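Local coordinates for protein sialidase B (Streptococcus pneumoniae TIGR4, PDB 4XJZ) that catalyses the hydrolysis of α-2,3-, α-2,6- and α-2,8-linked terminal sialic acid from oligosaccharides, glycoproteins and glycolipids, at residues Asp565-Val570 against Ser597-Tyr602; Gly583-Val588 against Lys601-Ile606; Pro3-Gly8 against Ile170-Lys175; Leu22-Leu27 against Phe50-Ser55; Thr380-Ser385 against Gly399-Met404. The protein carries 1 engineered substitution. All coordinates share one frame; numbering follows the deposited sequence.

In the fold
Contacts 1 and 2 share strand 597-605 of one propeller blade: contact 2 pairs it with its hairpin partner through a backbone ladder, whereas contact 1 reaches over that partner with side chains alone, near the surface. Contacts 3 and 4 lie in the N-terminal lectin-like domain and touch one another, the amide of Asn174 meeting the carbonyl of Lys26. The first is again a strand pairing, the second a buried and purely apolar meeting. Contact 5, about 48 Å from contact 2 between centres, pairs strands of a separate sheet, where exposed polar groups border a valine pair.

Contact 1 (Asp565-Val570 against Ser597-Tyr602); sequences DGKEAV and SIDWKY
Asp565 meets Lys601 and Tyr602, and Val570 meets Ile598 and Trp600, across a four-stranded antiparallel blade of the sialidase β-propeller. Strand 584-592 runs between the two partners, so side chains rather than backbone bonds join them. Tyr602 OH donates to the syn lone pair of Asp565 OD2 at 2.6 Å, and the acceptor lies in the plane of the phenol ring at its edge. From above the carboxylate, 55° out of its plane, Lys601 NZ forms a salt bridge to the same OD2 at 2.8 Å. A classic β bulge, with Lys601 and Tyr602 both opposite Val588, probably helps two successive residues reach one oxygen, the lysine chain running fully extended. This double grip would be expected to stabilise the negative charge of Asp565. The apolar half centres on Val570, which also packs with Ile598 on Phe517 of strand 513-518. Its CG2 meets Ile598 CD1 at 4.1 Å, the two side chains crossing at about a right angle. With CG1 anti to the backbone N (chi1 168°), that methyl approaches the indole edge at Trp600 CH2, 4.0 Å away, while Ile598 CG2 sits 3.5 Å above the ring plane of Trp600, over its centre.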
# COMPACT_ATOMS: atom_id res chain seq x y z
N ASP A 565 -11.49 -4.45 30.35
CA ASP A 565 -11.91 -5.48 31.30
C ASP A 565 -10.99 -5.52 32.52
O ASP A 565 -10.66 -6.58 33.04
CB ASP A 565 -11.99 -6.85 30.62
CG ASP A 565 -13.01 -6.88 29.50
OD1 ASP A 565 -13.98 -6.10 29.57
OD2 ASP A 565 -12.84 -7.68 28.55
N GLY A 566 -10.54 -4.34 32.94
CA GLY A 566 -9.67 -4.21 34.09
C GLY A 566 -8.24 -4.65 33.85
O GLY A 566 -7.46 -4.77 34.79
N LYS A 567 -7.89 -4.90 32.58
CA LYS A 567 -6.56 -5.39 32.25
C LYS A 567 -5.85 -4.53 31.22
O LYS A 567 -6.49 -3.80 30.46
CB LYS A 567 -6.64 -6.84 31.75
CG LYS A 567 -6.94 -7.87 32.83
CD LYS A 567 -7.00 -9.27 32.23
CE LYS A 567 -6.58 -10.33 33.23
NZ LYS A 567 -6.38 -11.65 32.56
N GLU A 568 -4.53 -4.62 31.21
CA GLU A 568 -3.72 -3.99 30.18
C GLU A 568 -3.95 -4.70 28.85
O GLU A 568 -4.07 -5.92 28.81
CB GLU A 568 -2.24 -4.06 30.56
CG GLU A 568 -1.88 -3.21 31.78
CD GLU A 568 -1.13 -1.95 31.41
OE1 GLU A 568 0.03 -1.79 31.86
OE2 GLU A 568 -1.69 -1.11 30.67
N ALA A 569 -4.00 -3.92 27.77
CA ALA A 569 -4.40 -4.45 26.47
C ALA A 569 -3.41 -4.12 25.35
O ALA A 569 -2.85 -3.02 25.28
CB ALA A 569 -5.79 -3.98 26.12
N VAL A 570 -3.23 -5.11 24.47
CA VAL A 570 -2.47 -4.97 23.23
C VAL A 570 -3.48 -5.19 22.11
O VAL A 570 -4.38 -6.02 22.23
CB VAL A 570 -1.36 -6.04 23.17
CG1 VAL A 570 -0.74 -6.14 21.78
CG2 VAL A 570 -0.30 -5.76 24.22
N SER A 597 1.66 -13.20 29.95
CA SER A 597 1.03 -13.92 28.86
C SER A 597 -0.14 -13.07 28.37
O SER A 597 -0.62 -12.19 29.09
CB SER A 597 0.55 -15.31 29.31
OG SER A 597 -0.37 -15.21 30.39
N ILE A 598 -0.59 -13.32 27.14
CA ILE A 598 -1.68 -12.53 26.58
C ILE A 598 -2.84 -13.40 26.13
O ILE A 598 -2.66 -14.34 25.34
CB ILE A 598 -1.21 -11.68 25.38
CG1 ILE A 598 -0.13 -10.69 25.82
CG2 ILE A 598 -2.38 -10.95 24.76
CD1 ILE A 598 0.34 -9.75 24.70
N ASP A 599 -4.03 -13.09 26.64
CA ASP A 599 -5.22 -13.80 26.21
C ASP A 599 -5.96 -12.98 25.15
O ASP A 599 -6.51 -11.91 25.42
CB ASP A 599 -6.12 -14.14 27.40
CG ASP A 599 -5.45 -15.11 28.36
OD1 ASP A 599 -5.23 -16.27 27.97
OD2 ASP A 599 -5.15 -14.70 29.50
N TRP A 600 -5.92 -13.50 23.93
CA TRP A 600 -6.56 -12.84 22.79
C TRP A 600 -8.07 -13.04 22.86
O TRP A 600 -8.60 -14.07 22.42
CB TRP A 600 -5.95 -13.35 21.49
CG TRP A 600 -4.48 -13.17 21.51
CD1 TRP A 600 -3.53 -14.13 21.76
CD2 TRP A 600 -3.78 -11.95 21.32
NE1 TRP A 600 -2.27 -13.56 21.73
CE2 TRP A 600 -2.40 -12.23 21.45
CE3 TRP A 600 -4.18 -10.64 21.04
CZ2 TRP A 600 -1.42 -11.24 21.31
CZ3 TRP A 600 -3.20 -9.66 20.91
CH2 TRP A 600 -1.85 -9.96 21.05
N LYS A 601 -8.75 -12.04 23.40
CA LYS A 601 -10.13 -12.18 23.83
C LYS A 601 -11.17 -11.67 22.82
O LYS A 601 -12.26 -12.22 22.73
CB LYS A 601 -10.30 -11.45 25.16
CG LYS A 601 -11.62 -11.71 25.85
CD LYS A 601 -11.65 -11.01 27.20
CE LYS A 601 -12.99 -11.18 27.88
NZ LYS A 601 -13.01 -10.44 29.18
N TYR A 602 -10.83 -10.62 22.07
CA TYR A 602 -11.78 -10.03 21.12
C TYR A 602 -11.21 -10.01 19.71
O TYR A 602 -10.04 -9.66 19.51
CB TYR A 602 -12.14 -8.61 21.54
CG TYR A 602 -12.77 -8.49 22.91
CD1 TYR A 602 -14.10 -8.82 23.11
CD2 TYR A 602 -12.03 -8.03 23.99
CE1 TYR A 602 -14.68 -8.71 24.35
CE2 TYR A 602 -12.60 -7.91 25.24
CZ TYR A 602 -13.93 -8.25 25.42
OH TYR A 602 -14.50 -8.14 26.66

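Contact 2 (Gly583-Val588 against Lys601-Ile606); sequences GGQLVV and KYHYGI. Engineered in segment 601-606: Gly605 (natural residue Asp).
His603 and Gln585 make the side-chain bond of this strand pair. His603 ND1 donates to Gln585 OE1 at 2.8 Å, nearly straight (172°), with the oxygen almost in the imidazole plane; the Gln585 chain, extended beyond CG (chi2 -174°), carries OE1 there. Val587, pointing the same way as His603, lays CG1 over one ring face, 3.9 Å from the centroid, in a CH-pi contact. These groups are positioned by the backbone. Leu586 and Tyr604 form a hydrogen-bonded pair, Tyr604 N reaching Leu586 O at 2.8 Å, and Ile606 N closes the far end on Gly584 O at 2.9 Å. At the other end Val588 O accepts from both Lys601 N (2.9 Å) and Tyr602 N (3.2 Å), the signature of a classic bulge. Gly605, an engineered substitution, faces Gln585 in a non-hydrogen-bonded pair. On the other face Leu652 and Leu657 cover Leu586 and Tyr604. Farther out, Asn576 gives Gln585 OE1 a second bond, and Tyr604 OH is hydrogen-bonded to the backbone N of Lys100. Gly584 is about 9 Å from the side chain of Arg581, which probably binds substrate, as in related sialidases. The antiparallel β-hairpin supplies the third and fourth strands of a four-stranded sialidase propeller blade.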
# COMPACT_ATOMS: atom_id res chain seq x y z
N GLY A 583 -9.66 -11.10 5.07
CA GLY A 583 -10.20 -11.32 6.39
C GLY A 583 -9.48 -10.50 7.44
O GLY A 583 -9.04 -11.04 8.46
N GLY A 584 -9.35 -9.21 7.20
CA GLY A 584 -8.65 -8.35 8.13
C GLY A 584 -9.34 -8.30 9.49
O GLY A 584 -10.56 -8.26 9.58
N GLN A 585 -8.52 -8.30 10.54
CA GLN A 585 -9.02 -8.17 11.90
C GLN A 585 -8.15 -7.29 12.76
O GLN A 585 -6.94 -7.17 12.55
CB GLN A 585 -9.13 -9.55 12.57
CG GLN A 585 -10.14 -10.50 11.94
CD GLN A 585 -10.29 -11.78 12.75
OE1 GLN A 585 -9.46 -12.08 13.61
NE2 GLN A 585 -11.36 -12.52 12.48
N LEU A 586 -8.79 -6.66 13.74
CA LEU A 586 -8.09 -6.17 14.91
C LEU A 586 -8.36 -7.21 16.00
O LEU A 586 -9.50 -7.65 16.18
CB LEU A 586 -8.64 -4.81 15.35
CG LEU A 586 -8.44 -3.66 14.37
CD1 LEU A 586 -8.76 -2.32 15.04
CD2 LEU A 586 -7.03 -3.64 13.85
N VAL A 587 -7.32 -7.60 16.72
CA VAL A 587 -7.45 -8.61 17.78
C VAL A 587 -6.98 -7.98 19.08
O VAL A 587 -5.85 -7.48 19.17
CB VAL A 587 -6.63 -9.87 17.46
CG1 VAL A 587 -6.90 -10.96 18.50
CG2 VAL A 587 -6.97 -10.39 16.08
N VAL A 588 -7.87 -7.94 20.07
CA VAL A 588 -7.55 -7.33 21.35
C VAL A 588 -7.14 -8.41 22.33
O VAL A 588 -7.90 -9.34 22.58
CB VAL A 588 -8.76 -6.57 21.91
CG1 VAL A 588 -8.39 -5.88 23.23
CG2 VAL A 588 -9.26 -5.55 20.92
N LYS A 601 -8.75 -12.04 23.40
CA LYS A 601 -10.13 -12.18 23.83
C LYS A 601 -11.17 -11.67 22.82
O LYS A 601 -12.26 -12.22 22.73
CB LYS A 601 -10.30 -11.45 25.16
CG LYS A 601 -11.62 -11.71 25.85
CD LYS A 601 -11.65 -11.01 27.20
CE LYS A 601 -12.99 -11.18 27.88
NZ LYS A 601 -13.01 -10.44 29.18
N TYR A 602 -10.83 -10.62 22.07
CA TYR A 602 -11.78 -10.03 21.12
C TYR A 602 -11.21 -10.01 19.71
O TYR A 602 -10.04 -9.66 19.51
CB TYR A 602 -12.14 -8.61 21.54
CG TYR A 602 -12.77 -8.49 22.91
CD1 TYR A 602 -14.10 -8.82 23.11
CD2 TYR A 602 -12.03 -8.03 23.99
CE1 TYR A 602 -14.68 -8.71 24.35
CE2 TYR A 602 -12.60 -7.91 25.24
CZ TYR A 602 -13.93 -8.25 25.42
OH TYR A 602 -14.50 -8.14 26.66
N HIS A 603 -12.04 -10.37 18.73
CA HIS A 603 -11.69 -10.30 17.32
C HIS A 603 -12.69 -9.41 16.60
O HIS A 603 -13.89 -9.69 16.61
CB HIS A 603 -11.74 -11.70 16.68
CG HIS A 603 -10.64 -12.61 17.12
ND1 HIS A 603 -9.64 -13.04 16.27
CD2 HIS A 603 -10.39 -13.19 18.32
CE1 HIS A 603 -8.82 -13.83 16.93
NE2 HIS A 603 -9.25 -13.94 18.17
N TYR A 604 -12.21 -8.33 16.00
CA TYR A 604 -13.07 -7.46 15.20
C TYR A 604 -12.75 -7.59 13.72
O TYR A 604 -11.63 -7.37 13.29
CB TYR A 604 -12.91 -6.00 15.61
CG TYR A 604 -13.61 -5.04 14.66
CD1 TYR A 604 -14.98 -4.88 14.68
CD2 TYR A 604 -12.88 -4.32 13.71
CE1 TYR A 604 -15.62 -4.02 13.80
CE2 TYR A 604 -13.50 -3.46 12.83
CZ TYR A 604 -14.87 -3.32 12.88
OH TYR A 604 -15.49 -2.47 12.00
N GLY A 605 -13.78 -7.93 12.95
CA GLY A 605 -13.66 -8.12 11.52
C GLY A 605 -13.75 -6.76 10.81
O GLY A 605 -14.78 -6.08 10.86
N ILE A 606 -12.67 -6.34 10.20
CA ILE A 606 -12.58 -5.02 9.55
C ILE A 606 -13.49 -4.95 8.32
O ILE A 606 -14.14 -3.94 8.04
CB ILE A 606 -11.12 -4.68 9.16
CG1 ILE A 606 -10.25 -4.50 10.42
CG2 ILE A 606 -11.07 -3.42 8.28
CD1 ILE A 606 -8.77 -4.43 10.12

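Contact 3 (Pro3-Gly8 against Ile170-Lys175); sequences PIFQGG and ISLFNK
Phe5, Gln6 and Gly7 pair in antiparallel fashion with Leu172, Ser171 and Ile170, bringing the start of the chain against a strand some 160 residues later in the N-terminal domain. Gly7 and Ile170 exchange two backbone bonds, the shorter from Ile170 N to Gly7 O at 2.8 Å. Leu172 is bound at both ends: its N donates to Phe5 O, and its carbonyl accepts from Ile4 N at 2.9 Å. On one side of the sheet Gln6 NE2 donates to Ser171 OG at 2.9 Å, a bent bond (141°) whose acceptor is tilted from the amide plane. On the other, Phe5 CE2, at the ring edge, meets Ile170 CG2 at 3.8 Å. This is the face turned toward helix 20-23 and strand 46-53, the interior of a concanavalin-like β-sandwich: Leu23 packs on Ile4, Phe5 and Leu172, and Phe50 on Ile170 and Leu172. Beyond the ladder, Pro3 lies alongside Phe173 and puts CB over one ring face, 4.1 Å from the centroid, a CH-pi contact. Ile4 has CG1 between its backbone N and carbonyl carbon (chi1 46°), which brings that atom to 3.2 Å from Leu172 O. Ile4 CG2 touches Asn174 ND2 at 3.3 Å, the two side chains lying roughly perpendicular. Asn174, the centre of an inverse gamma turn, spends the same ND2 on Lys26 O.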
# COMPACT_ATOMS: atom_id res chain seq x y z
N PRO A 3 -32.86 12.02 -14.10
CA PRO A 3 -32.85 10.60 -14.44
C PRO A 3 -34.12 10.21 -15.19
O PRO A 3 -35.17 10.81 -14.96
CB PRO A 3 -32.80 9.91 -13.07
CG PRO A 3 -33.38 10.91 -12.12
CD PRO A 3 -32.97 12.25 -12.65
N ILE A 4 -34.01 9.23 -16.08
CA ILE A 4 -35.16 8.71 -16.81
C ILE A 4 -35.79 7.61 -15.98
O ILE A 4 -36.88 7.12 -16.28
CB ILE A 4 -34.75 8.14 -18.16
CG1 ILE A 4 -33.52 7.25 -18.00
CG2 ILE A 4 -34.46 9.27 -19.14
CD1 ILE A 4 -33.50 6.04 -18.90
N PHE A 5 -35.07 7.21 -14.94
CA PHE A 5 -35.55 6.19 -14.03
C PHE A 5 -34.89 6.39 -12.68
O PHE A 5 -33.68 6.61 -12.59
CB PHE A 5 -35.22 4.79 -14.55
CG PHE A 5 -35.58 3.69 -13.58
CD1 PHE A 5 -36.87 3.18 -13.53
CD2 PHE A 5 -34.62 3.16 -12.73
CE1 PHE A 5 -37.20 2.17 -12.65
CE2 PHE A 5 -34.94 2.15 -11.84
CZ PHE A 5 -36.23 1.65 -11.80
N GLN A 6 -35.70 6.30 -11.63
CA GLN A 6 -35.21 6.35 -10.27
C GLN A 6 -36.07 5.43 -9.43
O GLN A 6 -37.30 5.53 -9.44
CB GLN A 6 -35.25 7.78 -9.75
CG GLN A 6 -34.49 7.99 -8.45
CD GLN A 6 -34.02 9.42 -8.30
OE1 GLN A 6 -34.83 10.35 -8.32
NE2 GLN A 6 -32.72 9.60 -8.15
N GLY A 7 -35.43 4.50 -8.72
CA GLY A 7 -36.13 3.56 -7.88
C GLY A 7 -35.27 3.15 -6.71
O GLY A 7 -34.04 3.29 -6.76
N GLY A 8 -35.89 2.63 -5.65
CA GLY A 8 -35.11 2.33 -4.46
C GLY A 8 -35.69 1.33 -3.49
O GLY A 8 -36.81 0.85 -3.67
N ILE A 170 -31.27 3.39 -7.25
CA ILE A 170 -30.74 3.23 -8.59
C ILE A 170 -31.33 4.29 -9.51
O ILE A 170 -32.54 4.55 -9.48
CB ILE A 170 -30.94 1.80 -9.15
CG1 ILE A 170 -30.40 1.70 -10.58
CG2 ILE A 170 -32.41 1.38 -9.06
CD1 ILE A 170 -30.16 0.28 -11.05
N SER A 171 -30.46 4.94 -10.28
CA SER A 171 -30.87 5.97 -11.22
C SER A 171 -30.17 5.75 -12.56
O SER A 171 -29.02 5.32 -12.60
CB SER A 171 -30.49 7.35 -10.68
OG SER A 171 -31.07 7.57 -9.42
N LEU A 172 -30.88 6.02 -13.65
CA LEU A 172 -30.27 5.99 -14.97
C LEU A 172 -30.47 7.31 -15.71
O LEU A 172 -31.51 7.96 -15.57
CB LEU A 172 -30.79 4.83 -15.82
CG LEU A 172 -30.07 3.51 -15.62
CD1 LEU A 172 -30.68 2.74 -14.45
CD2 LEU A 172 -30.05 2.68 -16.90
N PHE A 173 -29.47 7.69 -16.50
CA PHE A 173 -29.49 8.95 -17.23
C PHE A 173 -29.15 8.66 -18.68
O PHE A 173 -28.30 7.82 -18.97
CB PHE A 173 -28.44 9.91 -16.65
CG PHE A 173 -28.60 10.16 -15.19
CD1 PHE A 173 -29.24 11.31 -14.74
CD2 PHE A 173 -28.12 9.26 -14.26
CE1 PHE A 173 -29.40 11.54 -13.39
CE2 PHE A 173 -28.28 9.49 -12.90
CZ PHE A 173 -28.92 10.63 -12.47
N ASN A 174 -29.84 9.35 -19.60
CA ASN A 174 -29.49 9.27 -21.02
C ASN A 174 -28.42 10.31 -21.36
O ASN A 174 -28.59 11.15 -22.24
CB ASN A 174 -30.74 9.47 -21.90
CG ASN A 174 -31.66 8.26 -21.91
OD1 ASN A 174 -31.20 7.11 -21.89
ND2 ASN A 174 -32.96 8.51 -21.93
N LYS A 175 -27.31 10.23 -20.64
CA LYS A 175 -26.18 11.11 -20.86
C LYS A 175 -24.95 10.48 -20.22
O LYS A 175 -25.07 9.74 -19.24
CB LYS A 175 -26.46 12.49 -20.24
CG LYS A 175 -25.31 13.49 -20.38
CD LYS A 175 -25.54 14.74 -19.55
CE LYS A 175 -24.23 15.46 -19.26
NZ LYS A 175 -24.40 16.52 -18.22

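Contact 4 (Leu22-Leu27 against Phe50-Ser55); sequences LLLDKL and FGLSNS
Phe50 begins the contact, its ring directed at Leu23 in the short helix 20-23. Here CG stands anti to the backbone N (chi1 174°), and the ring advances edge first: Leu23 CD2 lies in the ring plane, 3.9 Å from Phe50 CE1 and 4.0 Å from CZ, the two side chains arriving from opposite directions. Leu52 then carries most of the remaining contact. Its CD2 meets Leu24 CD2 at 4.0 Å, the two side chains running antiparallel alongside each other, and lies 4.3 Å from Leu23 CD2; the other methyl, CD1, touches Leu27 CD1 at 4.3 Å. Around the meeting place, Ala148 packs on Leu24 and Leu52, and strand 166-173 of the other sheet closes the site, so that both sheets of the concanavalin-like sandwich contribute. Polar bonds within 22-27 stay local: Lys26 NZ folds back to Leu22 O at 2.9 Å and forms a salt bridge to Asp25 OD1 at 2.7 Å. What meets across the segments is methyl on methyl or methyl on ring edge, which implies that burial of apolar surface, rather than directional bonding, seats residues 23-27 on strand 46-53.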
# COMPACT_ATOMS: atom_id res chain seq x y z
N LEU A 22 -40.79 -0.09 -16.38
CA LEU A 22 -40.41 1.21 -15.86
C LEU A 22 -39.25 1.86 -16.62
O LEU A 22 -39.18 3.08 -16.72
CB LEU A 22 -40.05 1.08 -14.38
CG LEU A 22 -41.17 0.52 -13.50
CD1 LEU A 22 -40.67 0.18 -12.11
CD2 LEU A 22 -42.31 1.52 -13.42
N LEU A 23 -38.36 1.03 -17.18
CA LEU A 23 -37.09 1.54 -17.69
C LEU A 23 -36.90 1.47 -19.22
O LEU A 23 -36.47 2.45 -19.83
CB LEU A 23 -35.91 0.85 -16.99
CG LEU A 23 -34.50 1.23 -17.42
CD1 LEU A 23 -34.23 2.72 -17.24
CD2 LEU A 23 -33.46 0.42 -16.67
N LEU A 24 -37.20 0.33 -19.82
CA LEU A 24 -36.81 0.08 -21.21
C LEU A 24 -37.25 1.12 -22.24
O LEU A 24 -36.45 1.52 -23.10
CB LEU A 24 -37.24 -1.32 -21.65
CG LEU A 24 -36.49 -2.45 -20.96
CD1 LEU A 24 -36.93 -3.79 -21.51
CD2 LEU A 24 -34.98 -2.28 -21.10
N ASP A 25 -38.49 1.58 -22.16
CA ASP A 25 -38.96 2.60 -23.11
C ASP A 25 -38.46 4.00 -22.78
O ASP A 25 -38.70 4.94 -23.54
CB ASP A 25 -40.49 2.57 -23.27
CG ASP A 25 -41.23 2.66 -21.94
OD1 ASP A 25 -40.59 2.96 -20.90
OD2 ASP A 25 -42.45 2.42 -21.93
N LYS A 26 -37.75 4.14 -21.66
CA LYS A 26 -37.17 5.43 -21.29
C LYS A 26 -35.76 5.58 -21.88
O LYS A 26 -35.26 6.70 -22.03
CB LYS A 26 -37.12 5.59 -19.76
CG LYS A 26 -38.41 5.20 -19.04
CD LYS A 26 -39.63 5.90 -19.61
CE LYS A 26 -40.85 5.65 -18.72
NZ LYS A 26 -41.14 4.20 -18.54
N LEU A 27 -35.13 4.46 -22.23
CA LEU A 27 -33.78 4.47 -22.79
C LEU A 27 -33.74 5.09 -24.18
O LEU A 27 -34.51 4.70 -25.06
CB LEU A 27 -33.21 3.05 -22.85
CG LEU A 27 -32.79 2.39 -21.54
CD1 LEU A 27 -32.38 0.95 -21.78
CD2 LEU A 27 -31.66 3.16 -20.89
N PHE A 50 -27.32 -5.41 -11.74
CA PHE A 50 -28.18 -4.82 -12.76
C PHE A 50 -27.91 -5.49 -14.09
O PHE A 50 -26.76 -5.77 -14.44
CB PHE A 50 -27.88 -3.32 -12.86
CG PHE A 50 -28.60 -2.61 -13.97
CD1 PHE A 50 -29.93 -2.22 -13.82
CD2 PHE A 50 -27.95 -2.29 -15.15
CE1 PHE A 50 -30.59 -1.54 -14.83
CE2 PHE A 50 -28.60 -1.62 -16.17
CZ PHE A 50 -29.93 -1.24 -16.01
N GLY A 51 -28.99 -5.79 -14.81
CA GLY A 51 -28.89 -6.41 -16.12
C GLY A 51 -29.84 -5.78 -17.13
O GLY A 51 -30.96 -5.40 -16.79
N LEU A 52 -29.36 -5.66 -18.36
CA LEU A 52 -30.21 -5.33 -19.50
C LEU A 52 -29.96 -6.43 -20.50
O LEU A 52 -28.82 -6.62 -20.93
CB LEU A 52 -29.80 -4.00 -20.12
CG LEU A 52 -30.03 -2.72 -19.33
CD1 LEU A 52 -29.40 -1.55 -20.05
CD2 LEU A 52 -31.52 -2.48 -19.16
N SER A 53 -30.99 -7.18 -20.87
CA SER A 53 -30.74 -8.34 -21.70
C SER A 53 -31.81 -8.60 -22.75
O SER A 53 -32.95 -8.17 -22.62
CB SER A 53 -30.58 -9.60 -20.84
OG SER A 53 -31.82 -9.98 -20.27
N ASN A 54 -31.39 -9.30 -23.79
CA ASN A 54 -32.34 -9.96 -24.67
C ASN A 54 -32.60 -11.33 -24.03
O ASN A 54 -31.69 -12.16 -23.94
CB ASN A 54 -31.74 -10.10 -26.06
CG ASN A 54 -32.67 -10.76 -27.04
OD1 ASN A 54 -33.51 -11.57 -26.65
ND2 ASN A 54 -32.53 -10.44 -28.32
N SER A 55 -33.82 -11.55 -23.56
CA SER A 55 -34.14 -12.77 -22.82
C SER A 55 -34.61 -13.91 -23.72
O SER A 55 -34.96 -14.98 -23.22
CB SER A 55 -35.21 -12.48 -21.76
OG SER A 55 -36.41 -12.02 -22.35

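Contact 5 (Thr380-Ser385 against Gly399-Met404); sequences TVEQYS and GKQVPM
Two flat groups of 380-385, the Glu382 carboxylate and the Gln383 amide, meet 399-404 differently. Glu382 OE2 accepts from Gly399 N at 2.8 Å on its anti lone pair, a bond bent to 131° at the hydrogen. Reaching it takes an extended chain, with CG anti to the backbone N (chi1 -171°). The Gln383 amide lies beside the Lys400 side chain, which points the same way, with OE1 3.9 Å from Lys400 CD; NE2 touches Val402 CG1 at 3.8 Å. A water donates to Gln383 OE1 and accepts from Lys400 NZ, linking the two. Asn398 also binds that OE1, and Asn261 O takes the NE2. The framework is an antiparallel pair in a sheet distinct from the blades, probably part of the domain inserted in the propeller of this sialidase. Val381 and Val402 are its hydrogen-bonded pair, with Val402 N to Val381 O at 2.9 Å. Gln383 N to Lys400 O, at 2.7 Å and nearly straight, continues the ladder toward Gly399. On the valine face Val381 CG2 and Val402 CG2 meet at 3.7 Å. A bend at chi3 (-67°) curls the methyl of Met404 back, so that CE rests 3.8 Å from Val381 CG1.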
# COMPACT_ATOMS: atom_id res chain seq x y z
N THR A 380 25.97 16.71 -13.10
CA THR A 380 24.57 16.37 -13.36
C THR A 380 24.47 15.13 -14.22
O THR A 380 25.44 14.71 -14.85
CB THR A 380 23.80 17.51 -14.04
OG1 THR A 380 24.36 17.78 -15.34
CG2 THR A 380 23.83 18.78 -13.19
N VAL A 381 23.27 14.54 -14.22
CA VAL A 381 22.94 13.49 -15.18
C VAL A 381 21.61 13.83 -15.83
O VAL A 381 20.86 14.68 -15.35
CB VAL A 381 22.79 12.11 -14.50
CG1 VAL A 381 24.09 11.68 -13.88
CG2 VAL A 381 21.65 12.15 -13.47
N GLU A 382 21.32 13.15 -16.93
CA GLU A 382 20.05 13.33 -17.60
C GLU A 382 19.02 12.37 -17.00
O GLU A 382 19.30 11.17 -16.85
CB GLU A 382 20.21 13.09 -19.10
CG GLU A 382 18.98 13.47 -19.91
CD GLU A 382 19.23 13.42 -21.41
OE1 GLU A 382 20.38 13.18 -21.83
OE2 GLU A 382 18.26 13.62 -22.17
N GLN A 383 17.85 12.91 -16.68
CA GLN A 383 16.75 12.16 -16.09
C GLN A 383 16.11 11.20 -17.11
O GLN A 383 16.23 11.41 -18.33
CB GLN A 383 15.71 13.15 -15.56
CG GLN A 383 14.66 12.55 -14.65
CD GLN A 383 13.66 13.58 -14.20
OE1 GLN A 383 12.88 14.11 -15.00
NE2 GLN A 383 13.69 13.90 -12.91
N TYR A 384 15.47 10.14 -16.61
CA TYR A 384 14.74 9.21 -17.45
C TYR A 384 13.25 9.36 -17.23
O TYR A 384 12.80 9.73 -16.14
CB TYR A 384 15.11 7.76 -17.11
CG TYR A 384 16.50 7.32 -17.48
CD1 TYR A 384 16.77 6.72 -18.71
CD2 TYR A 384 17.55 7.45 -16.57
CE1 TYR A 384 18.04 6.30 -19.03
CE2 TYR A 384 18.83 7.03 -16.89
CZ TYR A 384 19.07 6.46 -18.13
OH TYR A 384 20.34 6.03 -18.45
N SER A 385 12.48 9.06 -18.27
CA SER A 385 11.03 8.90 -18.15
C SER A 385 10.65 7.53 -18.68
O SER A 385 11.40 6.94 -19.46
CB SER A 385 10.29 9.99 -18.92
OG SER A 385 10.49 11.26 -18.32
N GLY A 399 15.75 14.71 -21.48
CA GLY A 399 16.27 16.05 -21.76
C GLY A 399 16.51 16.91 -20.54
O GLY A 399 17.10 18.00 -20.65
N LYS A 400 16.07 16.45 -19.37
CA LYS A 400 16.21 17.24 -18.15
C LYS A 400 17.43 16.80 -17.34
O LYS A 400 17.65 15.61 -17.14
CB LYS A 400 14.93 17.13 -17.32
CG LYS A 400 14.93 17.93 -16.03
CD LYS A 400 13.54 17.91 -15.40
CE LYS A 400 13.60 18.26 -13.92
NZ LYS A 400 12.24 18.41 -13.34
N GLN A 401 18.23 17.77 -16.89
CA GLN A 401 19.39 17.47 -16.06
C GLN A 401 19.01 17.58 -14.58
O GLN A 401 18.26 18.47 -14.19
CB GLN A 401 20.54 18.44 -16.37
CG GLN A 401 21.10 18.35 -17.80
CD GLN A 401 21.87 17.05 -18.10
OE1 GLN A 401 22.67 16.58 -17.28
NE2 GLN A 401 21.62 16.49 -19.27
N VAL A 402 19.53 16.66 -13.77
CA VAL A 402 19.34 16.67 -12.32
C VAL A 402 20.69 16.39 -11.67
O VAL A 402 21.58 15.86 -12.31
CB VAL A 402 18.32 15.61 -11.86
CG1 VAL A 402 16.96 15.87 -12.47
CG2 VAL A 402 18.82 14.20 -12.18
N PRO A 403 20.85 16.74 -10.38
CA PRO A 403 22.16 16.51 -9.76
C PRO A 403 22.59 15.05 -9.78
O PRO A 403 21.76 14.15 -9.57
CB PRO A 403 21.95 16.97 -8.32
CG PRO A 403 20.90 18.01 -8.43
CD PRO A 403 19.96 17.52 -9.50
N MET A 404 23.86 14.81 -10.06
CA MET A 404 24.41 13.46 -10.12
C MET A 404 24.49 12.81 -8.73
O MET A 404 25.22 13.29 -7.87
CB MET A 404 25.80 13.50 -10.75
CG MET A 404 26.48 12.15 -10.78
SD MET A 404 28.10 12.24 -11.55
CE MET A 404 27.67 12.62 -13.26
O HOH W 1 11.01 15.80 -14.21